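Long-range contacts in beta-N-acetylglucosaminidase (Thermotoga maritima, PDB 3WO8), which probably hydrolyses terminal, non-reducing N-acetyl-D-hexosamine residues in N-acetyl-beta-D-hexosaminides, as a member of glycosyl hydrolase family 3: residues V215-A220 / I247-L252; K237-V242 / L277-N282; G375-Q380 / T460-I465. All coordinates share one frame; numbering follows the deposited sequence.

Contact 1. Residues V215-A220 / I247-L252; sequences VTVMTA and IGFDGL
With CG anti to the backbone N (chi1 176°), the Phe249 side chain swings its ring toward the start of strand 216-219, where Val217 holds CG2 anti to its own carbonyl carbon and presents that methyl to the ring. Val217 CG2 lies over one ring face, offset toward the rim at CE2, and makes a CH-pi contact 4.1 Å from the ring centroid, 23° off the normal. The opposite face is covered by Gly251 N, 3.4 Å above the ring plane and over its centre, while Val215 O reaches the ring edge 3.8 Å from Phe249 CZ. Two neighbouring parallel strands of the TIM barrel, 216-219 and 253-257, are joined here: helix 236-247 links them in a beta-alpha-beta crossover, and residues 248-252 bring the chain back to the sheet. Their backbone pairing begins with Val217 N, which donates to Leu252 O at 3.0 Å with an N-H...O angle of 158°. Next to this bond the Thr216 and Leu252 side chains run side by side, Thr216 CG2 lying 3.8 Å from Leu252 CD2. An alanine in place of Phe249 would probably open a gap beside Val217 CG2 and Leu209 of helix 203-211, leaving that methyl without its aromatic partner. Tyr323 of helix 310-326 also packs on the ring, and its OH hydrogen-bonds Val215 O.

Contact 2. Residues K237-V242 / L277-N282; sequences KIITDV and LNAGGN
Ile239 points its side chain from helix 236-247 at the C-terminal end of helix 269-279. Its CB meets Ala279 twice over, 3.3 Å from the carbonyl O and 4.1 Å from the methyl CB. From there the chain forks. The CG2 branch, anti to the backbone N, runs in beside the turn, 3.2 Å from Ala279 O and 3.4 Å from Gly280 O; the other branch passes through CG1 to CD1, which ends 4.2 Å from Ala279 CB. Next along the helix, Thr240 OG1 donates to Ala279 O at 2.7 Å, approaching from above the carbonyl plane, 52° out of it. A helix-end carbonyl thus gains a hydroxyl partner on one neighbouring helix while a methyl of that same helix packs against it. Gly280 O is taken up by Arg244 NH2, a further link to helix 236-247. Gly280 suits this close approach: a CB on it would sit tightly against Thr240 OG1 and Ile239 CG2, and its positive phi would press that carbon on the carbonyl O of Ala279. The same positive phi, with two backbone bonds back into the last turn, forms a Schellman motif, here ending outer helix 269-279 of the TIM barrel against helix 236-247.

Contact 3. Residues G375-Q380 / T460-I465; sequences GGDYDQ and TKPISI
Asp377 meets Thr460 and Pro462 at about right angles, its carboxylate lying across the N-terminal approach to helix 462-471. Thr460 places OG1 between its backbone N and carbonyl carbon (chi1 57°), and from there the hydroxyl donates to Asp377 OD2 at 2.7 Å, which receives it on its anti lone pair, the one directed away from OD1. The other carboxylate oxygen, Asp377 OD1, lies 3.6 Å from Pro462 CD. Lys461, the N-cap residue of helix 462-471, crosses the aspartate obliquely: bent at chi2 and chi3, its chain brings CD to 3.3 Å from Asp377 OD2, and its NZ forms a long salt bridge with that oxygen at 3.7 Å. A water donates to Asp377 OD1 and accepts a weak bond from Lys461 NZ. The main polar partner of this ammonium, however, is Gly78 O of the second subunit. A second water donates to both Asp377 O and Thr460 O. The Thr460 methyl meets the tyrosine instead: CG2 lies 3.7 Å from Tyr378 CE1, its approach to the ring oblique. Farther along helix 374-385, Gln380 crosses Pro462 and sets NE2 3.4 Å from the proline CG. With OD2 taking both the threonine hydroxyl and the long lysine contact, Asp377 probably helps to orient a lysine whose NZ bonds the second subunit, so the carboxylate lies close to the dimer interface.

Overall arrangement
Contacts 1 and 2 belong to one part of the TIM barrel. Their centres are 10 Å apart and their segments alternate along the chain, tying strand 216-219, helix 236-247 with its following loop, and the end of helix 269-279 into one neighbourhood; Leu252 CA and Asn282 OD1 approach to 3.6 Å. Contact 1 is wholly buried and joins strands through a backbone bond and aromatic packing, whereas contact 2 lies in the outer helical layer, with Thr240 and Gly280 partly exposed. Contact 3 sits across the chain's centre in the C-terminal domain, about 43 Å from contact 1 between centres. It is largely buried too, but richer in charge and water, and it alone touches the second subunit.

Contact 1. Residues V215-A220 / I247-L252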
loop_
_atom_site.group_PDB
_atom_site.type_symbol
_atom_site.label_atom_id
_atom_site.label_comp_id
_atom_site.label_asym_id
_atom_site.label_seq_id
_atom_site.Cartn_x
_atom_site.Cartn_y
_atom_site.Cartn_z
ATOM N N VAL B 215 -11.760 23.262 -2.085
ATOM C CA VAL B 215 -10.306 23.286 -2.260
ATOM C C VAL B 215 -9.459 24.200 -1.320
ATOM O O VAL B 215 -9.943 25.210 -0.786
ATOM C CB VAL B 215 -10.060 23.735 -3.715
ATOM C CG1 VAL B 215 -8.629 24.141 -3.963
ATOM C CG2 VAL B 215 -10.502 22.638 -4.683
ATOM N N THR B 216 -8.177 23.845 -1.146
ATOM C CA THR B 216 -7.174 24.785 -0.626
ATOM C C THR B 216 -6.113 25.152 -1.664
ATOM O O THR B 216 -5.944 24.466 -2.675
ATOM C CB THR B 216 -6.417 24.276 0.595
ATOM O OG1 THR B 216 -5.299 23.510 0.165
ATOM C CG2 THR B 216 -7.290 23.450 1.481
ATOM N N VAL B 217 -5.404 26.251 -1.388
ATOM C CA VAL B 217 -4.402 26.821 -2.301
ATOM C C VAL B 217 -3.040 27.030 -1.633
ATOM O O VAL B 217 -2.940 27.614 -0.552
ATOM C CB VAL B 217 -4.840 28.184 -2.846
ATOM C CG1 VAL B 217 -3.809 28.712 -3.815
ATOM C CG2 VAL B 217 -6.171 28.062 -3.560
ATOM N N MET B 218 -1.993 26.546 -2.280
ATOM C CA MET B 218 -0.668 26.771 -1.767
ATOM C C MET B 218 0.009 27.811 -2.641
ATOM O O MET B 218 -0.083 27.855 -3.877
ATOM C CB MET B 218 0.155 25.486 -1.707
ATOM C CG MET B 218 1.594 25.658 -1.236
ATOM S SD MET B 218 2.624 24.168 -1.349
ATOM C CE MET B 218 2.118 23.387 0.174
ATOM N N THR B 219 0.749 28.621 -1.946
ATOM C CA THR B 219 1.346 29.789 -2.493
ATOM C C THR B 219 2.714 29.446 -3.114
ATOM O O THR B 219 3.392 28.500 -2.678
ATOM C CB THR B 219 1.414 30.756 -1.312
ATOM O OG1 THR B 219 1.042 32.051 -1.742
ATOM C CG2 THR B 219 2.760 30.715 -0.663
ATOM N N ALA B 220 3.103 30.162 -4.160
ATOM C CA ALA B 220 4.463 30.012 -4.715
ATOM C C ALA B 220 5.530 30.951 -4.075
ATOM O O ALA B 220 5.237 32.122 -3.801
ATOM C CB ALA B 220 4.441 30.237 -6.201
ATOM N N ILE B 247 -10.174 36.915 -8.149
ATOM C CA ILE B 247 -10.678 35.560 -8.434
ATOM C C ILE B 247 -11.924 35.252 -7.636
ATOM O O ILE B 247 -12.871 34.663 -8.162
ATOM C CB ILE B 247 -9.632 34.472 -8.119
ATOM C CG1 ILE B 247 -8.677 34.322 -9.298
ATOM C CG2 ILE B 247 -10.316 33.132 -7.846
ATOM C CD1 ILE B 247 -7.348 33.700 -8.926
ATOM N N GLY B 248 -11.890 35.613 -6.365
ATOM C CA GLY B 248 -13.027 35.433 -5.493
ATOM C C GLY B 248 -12.822 34.540 -4.298
ATOM O O GLY B 248 -13.726 34.393 -3.463
ATOM N N PHE B 249 -11.626 33.972 -4.189
ATOM C CA PHE B 249 -11.399 32.839 -3.323
ATOM C C PHE B 249 -11.275 33.265 -1.884
ATOM O O PHE B 249 -10.346 33.976 -1.556
ATOM C CB PHE B 249 -10.129 32.106 -3.764
ATOM C CG PHE B 249 -9.764 30.961 -2.863
ATOM C CD1 PHE B 249 -10.551 29.829 -2.825
ATOM C CD2 PHE B 249 -8.673 31.048 -2.015
ATOM C CE1 PHE B 249 -10.263 28.796 -1.969
ATOM C CE2 PHE B 249 -8.380 30.026 -1.151
ATOM C CZ PHE B 249 -9.163 28.890 -1.140
ATOM N N ASP B 250 -12.185 32.814 -1.025
ATOM C CA ASP B 250 -12.122 33.163 0.410
ATOM C C ASP B 250 -11.829 31.975 1.317
ATOM O O ASP B 250 -11.986 32.061 2.545
ATOM C CB ASP B 250 -13.403 33.860 0.874
ATOM C CG ASP B 250 -14.605 32.960 0.831
ATOM O OD1 ASP B 250 -14.581 32.006 0.036
ATOM O OD2 ASP B 250 -15.574 33.218 1.575
ATOM N N GLY B 251 -11.365 30.886 0.699
ATOM C CA GLY B 251 -11.001 29.660 1.420
ATOM C C GLY B 251 -9.564 29.652 1.902
ATOM O O GLY B 251 -8.955 30.684 2.028
ATOM N N LEU B 252 -9.022 28.462 2.117
ATOM C CA LEU B 252 -7.722 28.251 2.779
ATOM C C LEU B 252 -6.523 28.546 1.898
ATOM O O LEU B 252 -6.385 28.033 0.801
ATOM C CB LEU B 252 -7.634 26.823 3.269
ATOM C CG LEU B 252 -6.713 26.558 4.436
ATOM C CD1 LEU B 252 -7.062 27.425 5.625
ATOM C CD2 LEU B 252 -6.854 25.107 4.859
#

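Contact 2. Residues K237-V242 / L277-N282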
loop_
_atom_site.group_PDB
_atom_site.type_symbol
_atom_site.label_atom_id
_atom_site.label_comp_id
_atom_site.label_asym_id
_atom_site.label_seq_id
_atom_site.Cartn_x
_atom_site.Cartn_y
_atom_site.Cartn_z
ATOM N N LYS B 237 -0.487 42.126 -2.798
ATOM C CA LYS B 237 -0.925 42.277 -4.176
ATOM C C LYS B 237 -1.320 40.984 -4.856
ATOM O O LYS B 237 -2.088 41.023 -5.806
ATOM C CB LYS B 237 0.134 42.957 -5.039
ATOM C CG LYS B 237 0.109 44.468 -4.916
ATOM C CD LYS B 237 1.169 45.165 -5.755
ATOM C CE LYS B 237 1.361 46.607 -5.278
ATOM N NZ LYS B 237 2.714 47.118 -5.610
ATOM N N ILE B 238 -0.792 39.844 -4.416
ATOM C CA ILE B 238 -1.121 38.559 -5.061
ATOM C C ILE B 238 -2.159 37.813 -4.219
ATOM O O ILE B 238 -3.237 37.502 -4.667
ATOM C CB ILE B 238 0.146 37.728 -5.332
ATOM C CG1 ILE B 238 0.986 38.420 -6.402
ATOM C CG2 ILE B 238 -0.191 36.329 -5.832
ATOM C CD1 ILE B 238 2.378 37.869 -6.551
ATOM N N ILE B 239 -1.870 37.577 -2.964
ATOM C CA ILE B 239 -2.830 36.859 -2.131
ATOM C C ILE B 239 -4.171 37.619 -1.935
ATOM O O ILE B 239 -5.234 37.033 -2.093
ATOM C CB ILE B 239 -2.212 36.496 -0.765
ATOM C CG1 ILE B 239 -1.018 35.545 -0.979
ATOM C CG2 ILE B 239 -3.270 35.902 0.155
ATOM C CD1 ILE B 239 -0.386 35.018 0.298
ATOM N N THR B 240 -4.143 38.905 -1.575
ATOM C CA THR B 240 -5.392 39.670 -1.514
ATOM C C THR B 240 -5.895 40.181 -2.880
ATOM O O THR B 240 -7.045 39.963 -3.248
ATOM C CB THR B 240 -5.311 40.831 -0.548
ATOM O OG1 THR B 240 -5.319 40.306 0.775
ATOM C CG2 THR B 240 -6.541 41.723 -0.714
ATOM N N ASP B 241 -5.052 40.845 -3.645
ATOM C CA ASP B 241 -5.575 41.519 -4.837
ATOM C C ASP B 241 -5.904 40.556 -5.966
ATOM O O ASP B 241 -7.041 40.528 -6.420
ATOM C CB ASP B 241 -4.681 42.711 -5.276
ATOM C CG ASP B 241 -4.551 43.805 -4.156
ATOM O OD1 ASP B 241 -5.389 43.898 -3.225
ATOM O OD2 ASP B 241 -3.571 44.559 -4.192
ATOM N N VAL B 242 -4.947 39.749 -6.405
ATOM C CA VAL B 242 -5.247 38.766 -7.473
ATOM C C VAL B 242 -6.097 37.541 -7.037
ATOM O O VAL B 242 -6.864 37.007 -7.852
ATOM C CB VAL B 242 -3.982 38.282 -8.192
ATOM C CG1 VAL B 242 -3.209 37.350 -7.300
ATOM C CG2 VAL B 242 -4.321 37.553 -9.481
ATOM N N LEU B 277 0.571 36.623 6.734
ATOM C CA LEU B 277 -0.745 36.773 7.353
ATOM C C LEU B 277 -1.483 38.052 6.918
ATOM O O LEU B 277 -2.689 38.037 6.633
ATOM C CB LEU B 277 -0.612 36.743 8.866
ATOM C CG LEU B 277 -0.385 35.364 9.492
ATOM C CD1 LEU B 277 -0.105 35.490 10.981
ATOM C CD2 LEU B 277 -1.592 34.466 9.320
ATOM N N ASN B 278 -0.738 39.150 6.848
ATOM C CA ASN B 278 -1.271 40.441 6.408
ATOM C C ASN B 278 -1.600 40.456 4.929
ATOM O O ASN B 278 -2.479 41.209 4.520
ATOM C CB ASN B 278 -0.317 41.602 6.757
ATOM C CG ASN B 278 -0.199 41.830 8.266
ATOM O OD1 ASN B 278 -1.096 41.456 9.049
ATOM N ND2 ASN B 278 0.913 42.421 8.686
ATOM N N ALA B 279 -0.920 39.626 4.134
ATOM C CA ALA B 279 -1.250 39.507 2.723
ATOM C C ALA B 279 -2.585 38.771 2.525
ATOM O O ALA B 279 -3.169 38.786 1.434
ATOM C CB ALA B 279 -0.129 38.810 1.965
ATOM N N GLY B 280 -3.065 38.138 3.596
ATOM C CA GLY B 280 -4.303 37.344 3.583
ATOM C C GLY B 280 -4.070 35.839 3.510
ATOM O O GLY B 280 -4.921 35.103 3.049
ATOM N N GLY B 281 -2.890 35.385 3.902
ATOM C CA GLY B 281 -2.573 33.972 3.855
ATOM C C GLY B 281 -3.035 33.456 5.189
ATOM O O GLY B 281 -3.055 34.207 6.147
ATOM N N ASN B 282 -3.410 32.191 5.260
ATOM C CA ASN B 282 -4.006 31.682 6.463
ATOM C C ASN B 282 -3.085 30.780 7.231
ATOM O O ASN B 282 -2.853 31.013 8.414
ATOM C CB ASN B 282 -5.283 30.915 6.129
ATOM C CG ASN B 282 -6.284 31.752 5.361
ATOM O OD1 ASN B 282 -6.658 31.415 4.243
ATOM N ND2 ASN B 282 -6.723 32.833 5.962
#

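Contact 3. Residues G375-Q380 / T460-I465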
loop_
_atom_site.group_PDB
_atom_site.type_symbol
_atom_site.label_atom_id
_atom_site.label_comp_id
_atom_site.label_asym_id
_atom_site.label_seq_id
_atom_site.Cartn_x
_atom_site.Cartn_y
_atom_site.Cartn_z
ATOM N N GLY B 375 9.301 -13.694 9.783
ATOM C CA GLY B 375 10.739 -13.472 9.630
ATOM C C GLY B 375 11.156 -12.033 9.434
ATOM O O GLY B 375 12.066 -11.535 10.103
ATOM N N GLY B 376 10.510 -11.331 8.525
ATOM C CA GLY B 376 10.856 -9.920 8.311
ATOM C C GLY B 376 10.571 -9.111 9.577
ATOM O O GLY B 376 11.218 -8.081 9.873
ATOM N N ASP B 377 9.586 -9.618 10.318
ATOM C CA ASP B 377 9.144 -9.046 11.561
ATOM C C ASP B 377 10.206 -9.158 12.640
ATOM O O ASP B 377 10.521 -8.204 13.346
ATOM C CB ASP B 377 7.851 -9.743 12.002
ATOM C CG ASP B 377 6.576 -9.224 11.280
ATOM O OD1 ASP B 377 6.621 -8.292 10.422
ATOM O OD2 ASP B 377 5.495 -9.781 11.622
ATOM N N TYR B 378 10.797 -10.327 12.767
ATOM C CA TYR B 378 11.838 -10.480 13.744
ATOM C C TYR B 378 13.009 -9.589 13.401
ATOM O O TYR B 378 13.552 -8.916 14.281
ATOM C CB TYR B 378 12.309 -11.915 13.840
ATOM C CG TYR B 378 11.264 -12.914 14.162
ATOM C CD1 TYR B 378 10.207 -12.603 14.975
ATOM C CD2 TYR B 378 11.345 -14.207 13.650
ATOM C CE1 TYR B 378 9.217 -13.544 15.254
ATOM C CE2 TYR B 378 10.395 -15.174 13.938
ATOM C CZ TYR B 378 9.326 -14.835 14.742
ATOM O OH TYR B 378 8.369 -15.783 15.029
ATOM N N ASP B 379 13.397 -9.558 12.131
ATOM C CA ASP B 379 14.474 -8.644 11.693
ATOM C C ASP B 379 14.258 -7.192 12.127
ATOM O O ASP B 379 15.206 -6.428 12.358
ATOM C CB ASP B 379 14.599 -8.639 10.183
ATOM C CG ASP B 379 15.092 -9.928 9.632
ATOM O OD1 ASP B 379 15.529 -10.802 10.401
ATOM O OD2 ASP B 379 15.047 -10.072 8.387
ATOM N N GLN B 380 13.000 -6.816 12.219
ATOM C CA GLN B 380 12.626 -5.426 12.486
ATOM C C GLN B 380 12.652 -5.007 13.979
ATOM O O GLN B 380 12.593 -3.814 14.311
ATOM C CB GLN B 380 11.257 -5.188 11.890
ATOM C CG GLN B 380 11.175 -3.943 11.041
ATOM C CD GLN B 380 9.797 -3.859 10.465
ATOM O OE1 GLN B 380 9.336 -4.838 9.830
ATOM N NE2 GLN B 380 9.087 -2.733 10.721
ATOM N N THR B 460 3.567 -11.025 15.950
ATOM C CA THR B 460 4.935 -10.684 15.681
ATOM C C THR B 460 5.048 -9.302 15.059
ATOM O O THR B 460 6.149 -8.816 14.882
ATOM C CB THR B 460 5.517 -11.662 14.679
ATOM O OG1 THR B 460 4.722 -11.637 13.495
ATOM C CG2 THR B 460 5.526 -13.089 15.279
ATOM N N LYS B 461 3.918 -8.658 14.770
ATOM C CA LYS B 461 3.944 -7.396 14.074
ATOM C C LYS B 461 4.644 -6.264 14.834
ATOM O O LYS B 461 4.590 -6.161 16.053
ATOM C CB LYS B 461 2.540 -6.943 13.592
ATOM C CG LYS B 461 1.724 -7.940 12.750
ATOM C CD LYS B 461 2.437 -8.631 11.599
ATOM C CE LYS B 461 2.111 -8.004 10.257
ATOM N NZ LYS B 461 2.897 -8.768 9.256
ATOM N N PRO B 462 5.355 -5.429 14.089
ATOM C CA PRO B 462 6.017 -4.363 14.744
ATOM C C PRO B 462 5.135 -3.613 15.711
ATOM O O PRO B 462 5.546 -3.384 16.850
ATOM C CB PRO B 462 6.448 -3.486 13.580
ATOM C CG PRO B 462 6.912 -4.523 12.611
ATOM C CD PRO B 462 5.889 -5.635 12.731
ATOM N N ILE B 463 3.934 -3.254 15.278
ATOM C CA ILE B 463 3.072 -2.375 16.076
ATOM C C ILE B 463 2.815 -2.958 17.468
ATOM O O ILE B 463 2.804 -2.259 18.476
ATOM C CB ILE B 463 1.758 -2.035 15.350
ATOM C CG1 ILE B 463 0.965 -0.956 16.098
ATOM C CG2 ILE B 463 0.906 -3.268 15.226
ATOM C CD1 ILE B 463 1.787 0.183 16.662
ATOM N N SER B 464 2.681 -4.262 17.539
ATOM C CA SER B 464 2.365 -4.875 18.825
ATOM C C SER B 464 3.531 -4.753 19.765
ATOM O O SER B 464 3.366 -4.367 20.893
ATOM C CB SER B 464 1.948 -6.320 18.614
ATOM O OG SER B 464 0.879 -6.346 17.652
ATOM N N ILE B 465 4.723 -5.060 19.273
ATOM C CA ILE B 465 5.974 -4.919 20.049
ATOM C C ILE B 465 6.200 -3.449 20.432
ATOM O O ILE B 465 6.511 -3.156 21.571
ATOM C CB ILE B 465 7.191 -5.488 19.269
ATOM C CG1 ILE B 465 7.004 -6.980 19.061
ATOM C CG2 ILE B 465 8.468 -5.295 20.044
ATOM C CD1 ILE B 465 8.170 -7.713 18.459
HETATM O O HOH W 1 5.120 -6.409 8.410
HETATM O O HOH W 2 8.124 -6.687 14.900
#